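Local coordinates for protein ApaG (Shewanella oneidensis, PDB 1TZA) that is of unknown function but belongs to the ApaG family, whose beta-sandwich domain is grouped with the E-set folds, at residues A[74-77]-A[78-81]. Residues are numbered along the deposited sequence; the frame is centred on the assembly and turned at random.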
# COMPACT_ATOMS: atom_id res chain seq x y z
N THR A 74 17.65 9.11 10.78
CA THR A 74 18.27 10.32 11.30
C THR A 74 18.28 11.29 10.13
O THR A 74 18.81 10.99 9.06
CB THR A 74 19.70 10.05 11.82
OG1 THR A 74 19.63 9.20 12.97
CG2 THR A 74 20.39 11.36 12.21
N ILE A 75 17.64 12.43 10.32
CA ILE A 75 17.55 13.44 9.28
C ILE A 75 18.49 14.58 9.63
O ILE A 75 18.26 15.32 10.59
CB ILE A 75 16.11 14.00 9.19
CG1 ILE A 75 15.11 12.85 9.21
CG2 ILE A 75 15.95 14.81 7.93
CD1 ILE A 75 13.68 13.29 9.41
N PRO A 76 19.57 14.74 8.85
CA PRO A 76 20.51 15.83 9.15
C PRO A 76 19.90 17.19 8.78
O PRO A 76 18.82 17.25 8.18
CB PRO A 76 21.73 15.47 8.31
CG PRO A 76 21.12 14.86 7.09
CD PRO A 76 20.01 13.98 7.66
N PRO A 77 20.58 18.29 9.14
CA PRO A 77 20.04 19.62 8.81
C PRO A 77 19.80 19.79 7.31
O PRO A 77 20.43 19.11 6.50
CB PRO A 77 21.13 20.55 9.33
CG PRO A 77 21.68 19.80 10.51
CD PRO A 77 21.79 18.39 9.97
N ASN A 78 18.88 20.67 6.95
CA ASN A 78 18.60 20.93 5.54
C ASN A 78 18.42 19.65 4.71
O ASN A 78 18.94 19.55 3.60
CB ASN A 78 19.74 21.75 4.93
CG ASN A 78 19.31 22.55 3.72
OD1 ASN A 78 20.02 22.63 2.72
ND2 ASN A 78 18.13 23.17 3.82
N THR A 79 17.68 18.68 5.24
CA THR A 79 17.46 17.44 4.50
C THR A 79 16.00 17.03 4.61
O THR A 79 15.38 17.24 5.64
CB THR A 79 18.33 16.27 5.04
OG1 THR A 79 19.71 16.66 5.01
CG2 THR A 79 18.14 15.02 4.19
N ALA A 80 15.47 16.47 3.53
CA ALA A 80 14.09 16.02 3.47
C ALA A 80 14.03 14.51 3.34
O ALA A 80 14.43 13.98 2.31
CB ALA A 80 13.40 16.67 2.28
N TYR A 81 13.54 13.83 4.37
CA TYR A 81 13.43 12.38 4.34
C TYR A 81 12.02 12.00 3.92
O TYR A 81 11.04 12.42 4.54
CB TYR A 81 13.75 11.78 5.72
CG TYR A 81 13.39 10.31 5.86
CD1 TYR A 81 12.08 9.92 6.15
CD2 TYR A 81 14.35 9.31 5.68
CE1 TYR A 81 11.74 8.58 6.26
CE2 TYR A 81 14.02 7.96 5.79
CZ TYR A 81 12.70 7.60 6.08
OH TYR A 81 12.33 6.28 6.17
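Pro76 and Thr79 meet across the short Pro-Pro-Asn turn that carries the chain from strand 74-75 in one sheet to strand 79-89 in the other, which makes the connection a beta-arch, not a hairpin. The backbone angles account for the reversal: Pro76 and Pro77 have extended psi values, after which Asn78 adopts a left-handed conformation (phi 47°). Thr79 OG1 donates a hydrogen bond to Pro77 O at 3.0 Å, the donor standing above the carbonyl plane, 47° out of it, and missing the lone-pair directions. This reach depends on chi1 of -56°, which sets the hydroxyl beside the backbone N and anti to the carbonyl carbon. The same OG1 lies against the Pro76 ring, 3.1 Å from CG, while Thr79 CB packs 3.7 Å from that CG. Deeper in the arch, buried Ile75 directs CG2 to within 3.4 Å of Thr79 O, and its CG1 meets Tyr81 CB at 3.9 Å, the two side chains crossing at about a right angle. The tyrosine ring leads away from this contact, its OH hydrogen-bonded to Glu71. Strand 28-38 flanks the arch: Ile36 touches Ile75, and Asn38 pairs through its backbone with Thr79. A valine at Thr79 removes the hydroxyl, and Pro77 O would probably be left without this hydrogen bond. The chemistry thus grades from an apolar Ile75-Tyr81 contact to one out-of-plane hydrogen bond at the surface, consistent with a bend set by the left-handed Asn78 and bridged by a single side-chain-to-backbone bond.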